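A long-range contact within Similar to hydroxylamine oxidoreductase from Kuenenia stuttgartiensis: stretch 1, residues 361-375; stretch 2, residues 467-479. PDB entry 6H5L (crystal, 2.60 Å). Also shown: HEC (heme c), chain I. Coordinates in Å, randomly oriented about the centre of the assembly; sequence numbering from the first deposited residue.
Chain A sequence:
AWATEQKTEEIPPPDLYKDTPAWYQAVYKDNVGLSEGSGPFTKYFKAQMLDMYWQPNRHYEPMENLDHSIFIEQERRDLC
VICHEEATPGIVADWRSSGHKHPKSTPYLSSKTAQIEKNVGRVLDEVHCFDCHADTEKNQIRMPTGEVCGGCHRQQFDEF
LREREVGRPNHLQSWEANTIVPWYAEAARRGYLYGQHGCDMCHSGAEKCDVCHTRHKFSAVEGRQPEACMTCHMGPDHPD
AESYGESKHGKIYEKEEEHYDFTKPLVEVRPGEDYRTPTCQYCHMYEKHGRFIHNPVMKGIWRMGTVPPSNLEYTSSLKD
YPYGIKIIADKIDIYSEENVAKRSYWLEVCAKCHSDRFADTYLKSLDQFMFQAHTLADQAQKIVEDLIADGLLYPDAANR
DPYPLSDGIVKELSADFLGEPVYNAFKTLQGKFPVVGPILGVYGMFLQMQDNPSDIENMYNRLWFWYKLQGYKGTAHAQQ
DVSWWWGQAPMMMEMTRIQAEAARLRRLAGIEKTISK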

# COMPACT_ATOMS: atom_id res chain seq x y z
N THR A 361 28.87 -14.18 39.17
CA THR A 361 30.26 -13.72 39.22
C THR A 361 30.33 -12.20 39.18
O THR A 361 31.14 -11.59 39.89
CB THR A 361 31.05 -14.32 38.06
OG1 THR A 361 31.11 -15.74 38.21
CG2 THR A 361 32.46 -13.76 38.02
N TYR A 362 29.49 -11.57 38.35
CA TYR A 362 29.54 -10.11 38.25
C TYR A 362 29.03 -9.45 39.52
O TYR A 362 29.67 -8.54 40.06
CB TYR A 362 28.74 -9.63 37.04
CG TYR A 362 28.95 -8.15 36.80
CD1 TYR A 362 30.02 -7.71 36.04
CD2 TYR A 362 28.12 -7.20 37.38
CE1 TYR A 362 30.25 -6.37 35.84
CE2 TYR A 362 28.33 -5.86 37.18
CZ TYR A 362 29.40 -5.44 36.41
OH TYR A 362 29.63 -4.10 36.21
N LEU A 363 27.85 -9.87 40.00
CA LEU A 363 27.30 -9.26 41.21
C LEU A 363 28.17 -9.53 42.43
O LEU A 363 28.22 -8.71 43.35
CB LEU A 363 25.87 -9.76 41.44
CG LEU A 363 24.87 -9.30 40.37
CD1 LEU A 363 23.48 -9.85 40.66
CD2 LEU A 363 24.84 -7.79 40.27
N LYS A 364 28.87 -10.67 42.45
CA LYS A 364 29.85 -10.90 43.50
C LYS A 364 31.03 -9.94 43.39
O LYS A 364 31.64 -9.58 44.40
CB LYS A 364 30.34 -12.35 43.46
CG LYS A 364 29.46 -13.31 44.25
CD LYS A 364 29.49 -14.71 43.68
CE LYS A 364 30.88 -15.31 43.68
NZ LYS A 364 30.88 -16.67 43.06
N SER A 365 31.35 -9.50 42.17
CA SER A 365 32.38 -8.47 42.01
C SER A 365 31.87 -7.11 42.47
O SER A 365 32.65 -6.30 42.97
CB SER A 365 32.83 -8.40 40.55
OG SER A 365 33.36 -9.64 40.12
N LEU A 366 30.57 -6.84 42.29
CA LEU A 366 29.98 -5.64 42.86
C LEU A 366 30.13 -5.62 44.38
O LEU A 366 30.45 -4.58 44.97
CB LEU A 366 28.51 -5.54 42.47
CG LEU A 366 27.67 -4.51 43.24
CD1 LEU A 366 28.13 -3.09 42.94
CD2 LEU A 366 26.18 -4.68 42.92
N ASP A 367 29.90 -6.77 45.02
CA ASP A 367 30.08 -6.86 46.47
C ASP A 367 31.53 -6.62 46.85
O ASP A 367 31.82 -5.91 47.83
CB ASP A 367 29.61 -8.22 46.97
CG ASP A 367 28.14 -8.47 46.69
OD1 ASP A 367 27.36 -7.50 46.64
OD2 ASP A 367 27.76 -9.65 46.53
N GLN A 368 32.47 -7.20 46.10
CA GLN A 368 33.89 -7.03 46.41
C GLN A 368 34.32 -5.58 46.23
O GLN A 368 35.11 -5.06 47.03
CB GLN A 368 34.73 -7.95 45.54
CG GLN A 368 34.58 -9.42 45.88
CD GLN A 368 34.89 -9.71 47.34
OE1 GLN A 368 34.16 -10.46 48.00
NE2 GLN A 368 35.97 -9.13 47.85
N PHE A 369 33.82 -4.91 45.19
CA PHE A 369 34.14 -3.50 45.01
C PHE A 369 33.63 -2.67 46.18
O PHE A 369 34.31 -1.75 46.65
CB PHE A 369 33.54 -2.99 43.70
CG PHE A 369 33.70 -1.50 43.50
CD1 PHE A 369 34.84 -0.98 42.91
CD2 PHE A 369 32.70 -0.63 43.90
CE1 PHE A 369 34.99 0.38 42.73
CE2 PHE A 369 32.84 0.73 43.73
CZ PHE A 369 33.98 1.24 43.14
N MET A 370 32.43 -2.99 46.68
CA MET A 370 31.86 -2.22 47.78
C MET A 370 32.59 -2.49 49.09
O MET A 370 32.74 -1.59 49.92
CB MET A 370 30.37 -2.53 47.91
CG MET A 370 29.55 -2.00 46.75
SD MET A 370 29.81 -0.23 46.55
CE MET A 370 28.79 0.41 47.88
N PHE A 371 33.04 -3.73 49.30
CA PHE A 371 33.79 -4.05 50.51
C PHE A 371 35.10 -3.27 50.55
O PHE A 371 35.47 -2.70 51.59
CB PHE A 371 34.04 -5.55 50.59
CG PHE A 371 32.83 -6.35 50.97
CD1 PHE A 371 31.94 -5.88 51.92
CD2 PHE A 371 32.58 -7.58 50.38
CE1 PHE A 371 30.82 -6.61 52.27
CE2 PHE A 371 31.46 -8.31 50.73
CZ PHE A 371 30.58 -7.83 51.68
N GLN A 372 35.83 -3.24 49.43
CA GLN A 372 37.10 -2.52 49.41
C GLN A 372 36.88 -1.01 49.38
O GLN A 372 37.72 -0.26 49.89
CB GLN A 372 37.94 -2.97 48.21
CG GLN A 372 37.36 -2.64 46.84
CD GLN A 372 37.78 -1.27 46.35
OE1 GLN A 372 38.94 -0.88 46.48
NE2 GLN A 372 36.84 -0.53 45.78
N ALA A 373 35.77 -0.55 48.80
CA ALA A 373 35.49 0.88 48.78
C ALA A 373 35.11 1.39 50.17
O ALA A 373 35.59 2.44 50.61
CB ALA A 373 34.39 1.20 47.77
N HIS A 374 34.25 0.64 50.88
CA HIS A 374 33.95 1.00 52.26
C HIS A 374 35.18 0.89 53.16
O HIS A 374 35.32 1.68 54.10
CB HIS A 374 32.82 0.11 52.80
CG HIS A 374 31.46 0.69 52.61
ND1 HIS A 374 30.58 0.24 51.66
CD2 HIS A 374 30.82 1.69 53.26
CE1 HIS A 374 29.46 0.93 51.72
NE2 HIS A 374 29.58 1.83 52.69
N THR A 375 36.06 -0.07 52.88
CA THR A 375 37.32 -0.14 53.60
C THR A 375 38.17 1.10 53.34
O THR A 375 38.76 1.67 54.26
CB THR A 375 38.09 -1.41 53.20
OG1 THR A 375 37.38 -2.56 53.66
CG2 THR A 375 39.50 -1.40 53.80
N TYR A 467 32.41 9.89 45.33
CA TYR A 467 33.22 9.03 44.48
C TYR A 467 33.01 7.55 44.80
O TYR A 467 33.05 6.72 43.89
CB TYR A 467 34.69 9.42 44.61
CG TYR A 467 34.92 10.88 44.25
CD1 TYR A 467 34.36 11.42 43.09
CD2 TYR A 467 35.66 11.71 45.07
CE1 TYR A 467 34.55 12.75 42.76
CE2 TYR A 467 35.86 13.04 44.75
CZ TYR A 467 35.31 13.56 43.59
OH TYR A 467 35.50 14.88 43.26
N LYS A 468 32.78 7.22 46.07
CA LYS A 468 32.37 5.86 46.39
C LYS A 468 31.03 5.52 45.75
O LYS A 468 30.84 4.41 45.23
CB LYS A 468 32.30 5.66 47.91
CG LYS A 468 31.60 4.37 48.33
CD LYS A 468 32.03 3.91 49.71
CE LYS A 468 31.63 4.90 50.79
NZ LYS A 468 30.16 5.02 50.94
N LEU A 469 30.10 6.48 45.74
CA LEU A 469 28.78 6.22 45.19
C LEU A 469 28.80 6.14 43.67
O LEU A 469 28.03 5.37 43.08
CB LEU A 469 27.79 7.29 45.66
CG LEU A 469 27.67 7.50 47.17
CD1 LEU A 469 26.42 8.29 47.51
CD2 LEU A 469 27.68 6.17 47.90
N GLN A 470 29.65 6.93 43.01
CA GLN A 470 29.73 6.87 41.56
C GLN A 470 30.36 5.57 41.09
O GLN A 470 29.87 4.94 40.15
CB GLN A 470 30.50 8.08 41.02
CG GLN A 470 29.74 9.39 41.14
CD GLN A 470 30.55 10.60 40.72
OE1 GLN A 470 30.95 10.72 39.57
NE2 GLN A 470 30.79 11.50 41.67
N GLY A 471 31.46 5.15 41.72
CA GLY A 471 32.02 3.85 41.42
C GLY A 471 31.07 2.72 41.77
O GLY A 471 31.05 1.69 41.09
N TYR A 472 30.27 2.89 42.82
CA TYR A 472 29.25 1.91 43.17
C TYR A 472 28.23 1.76 42.06
O TYR A 472 27.96 0.64 41.59
CB TYR A 472 28.58 2.30 44.49
CG TYR A 472 27.23 1.68 44.75
CD1 TYR A 472 27.03 0.30 44.63
CD2 TYR A 472 26.16 2.46 45.16
CE1 TYR A 472 25.80 -0.26 44.89
CE2 TYR A 472 24.93 1.90 45.42
CZ TYR A 472 24.75 0.54 45.28
OH TYR A 472 23.52 -0.01 45.55
N LYS A 473 27.64 2.87 41.62
CA LYS A 473 26.63 2.81 40.57
C LYS A 473 27.23 2.38 39.23
O LYS A 473 26.56 1.68 38.46
CB LYS A 473 25.93 4.16 40.44
CG LYS A 473 25.07 4.52 41.64
CD LYS A 473 24.10 3.39 41.98
CE LYS A 473 23.18 3.78 43.12
NZ LYS A 473 22.32 4.94 42.76
N GLY A 474 28.47 2.78 38.95
CA GLY A 474 29.12 2.31 37.74
C GLY A 474 29.37 0.82 37.75
O GLY A 474 29.22 0.14 36.73
N THR A 475 29.77 0.28 38.91
CA THR A 475 29.99 -1.16 39.02
C THR A 475 28.67 -1.93 38.95
O THR A 475 28.59 -2.98 38.30
CB THR A 475 30.73 -1.48 40.32
OG1 THR A 475 31.98 -0.77 40.35
CG2 THR A 475 31.00 -2.98 40.43
N ALA A 476 27.63 -1.41 39.61
CA ALA A 476 26.36 -2.13 39.64
C ALA A 476 25.64 -2.07 38.30
O ALA A 476 24.91 -3.01 37.96
CB ALA A 476 25.47 -1.56 40.75
N HIS A 477 25.82 -1.00 37.53
CA HIS A 477 25.15 -0.83 36.26
C HIS A 477 26.03 -1.17 35.06
O HIS A 477 25.67 -0.86 33.93
CB HIS A 477 24.62 0.60 36.13
CG HIS A 477 23.45 0.88 37.02
ND1 HIS A 477 23.20 2.14 37.54
CD2 HIS A 477 22.46 0.08 37.49
CE1 HIS A 477 22.11 2.10 38.29
NE2 HIS A 477 21.64 0.86 38.27
N ALA A 478 27.19 -1.80 35.30
CA ALA A 478 28.06 -2.32 34.24
C ALA A 478 28.57 -1.21 33.33
O ALA A 478 28.53 -1.30 32.10
CB ALA A 478 27.35 -3.41 33.43
N GLN A 479 29.08 -0.14 33.94
CA GLN A 479 29.74 0.95 33.23
C GLN A 479 31.16 1.05 33.79
O GLN A 479 31.36 1.55 34.90
CB GLN A 479 28.98 2.26 33.37
CG GLN A 479 28.96 3.10 32.10
CD GLN A 479 30.36 3.39 31.57
OE1 GLN A 479 31.25 3.79 32.32
NE2 GLN A 479 30.55 3.18 30.28
FE HEC I . 19.94 0.03 38.93
CHA HEC I . 21.34 -0.34 41.97
CHB HEC I . 18.85 3.20 39.77
CHC HEC I . 18.79 0.54 35.73
CHD HEC I . 20.39 -3.32 38.19
NA HEC I . 20.15 1.25 40.53
C1A HEC I . 20.61 0.81 41.75
C2A HEC I . 20.18 1.76 42.76
C3A HEC I . 19.50 2.73 42.15
C4A HEC I . 19.46 2.44 40.74
CMA HEC I . 18.85 3.96 42.84
CAA HEC I . 20.47 1.66 44.26
CBA HEC I . 19.37 0.84 44.92
CGA HEC I . 19.83 -0.59 45.03
O1A HEC I . 19.22 -1.47 44.38
O2A HEC I . 20.82 -0.84 45.77
NB HEC I . 18.94 1.57 37.95
C1B HEC I . 18.69 2.82 38.46
C2B HEC I . 18.26 3.68 37.38
C3B HEC I . 18.24 2.95 36.26
C4B HEC I . 18.67 1.60 36.60
CMB HEC I . 17.86 5.16 37.52
CAB HEC I . 17.83 3.44 34.86
CBB HEC I . 18.81 4.51 34.31
NC HEC I . 19.59 -1.18 37.29
C1C HEC I . 19.20 -0.74 36.04
C2C HEC I . 19.45 -1.80 35.09
C3C HEC I . 19.73 -2.90 35.79
C4C HEC I . 19.94 -2.51 37.17
CMC HEC I . 18.94 -1.79 33.63
CAC HEC I . 19.98 -4.32 35.21
CBC HEC I . 21.29 -4.35 34.40
ND HEC I . 20.73 -1.59 39.93
C1D HEC I . 20.86 -2.88 39.42
C2D HEC I . 21.57 -3.70 40.38
C3D HEC I . 21.86 -2.76 41.56
C4D HEC I . 21.30 -1.48 41.20
CMD HEC I . 21.94 -5.19 40.25
CAD HEC I . 22.59 -3.13 42.87
CBD HEC I . 21.59 -3.83 43.78
CGD HEC I . 22.22 -4.15 45.11
O1D HEC I . 22.96 -5.17 45.19
O2D HEC I . 21.98 -3.40 46.08

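The two helices pack nearly antiparallel, their axes 9.6 Å apart at closest approach, so walking forward along stretch 1 means walking backward along stretch 2.

Tyr362 reaches the far end of the second helix. Its CA-to-CB bond points sideways, but the long side chain carries its hydroxyl across to donate a hydrogen bond from Tyr362 OH to Thr475 O (2.6 Å). This carbonyl lies in the last helical turn, where it accepts no backbone hydrogen bond from within the stretch, and a phenol can serve it while the ring packs against a small apolar side chain, with Tyr362 CZ 4.1 Å from Ala478 CB.

One turn on, the helices come close, with Leu366 CA 3.7 Å from Thr475 CG2. The branched side chain of Leu366 packs beside this contact, placing Leu366 CD1 3.8 Å from Ala476 CB and 3.9 Å from Tyr472 CD1, at the edge of the tyrosine ring. Its other methyl, Leu366 CD2, lies 3.9 Å from HEC CAD of the heme. His477 NE2 binds the heme iron, HEC FE, at 2.0 Å.

Phe369 points toward the partner helix and depends on the absence of a side chain at Gly471. Phe369 CE2 approaches Gly471 C to 3.3 Å, and a CB on that glycine would lie 2.7 Å from Phe369 CZ, a clash. Thr475 OG1 sits over one ring face, its polarity satisfied as Thr475 OG1 donates to Gly471 O (2.7 Å).

Flexible Met370 lays its CE over the face of Tyr472, with Met370 CE 4.1 Å from the ring centroid, while Met370 SD approaches Tyr472 CD1 to 3.4 Å.

At Ala373 a small side chain leaves room for the aliphatic part of Lys468, with Ala373 CB 4.1 Å from Lys468 CD. Lys468 CD also lies almost directly above the His374 ring, 4.2 Å from its centroid, so the lysine's methylenes pack against a flat surface.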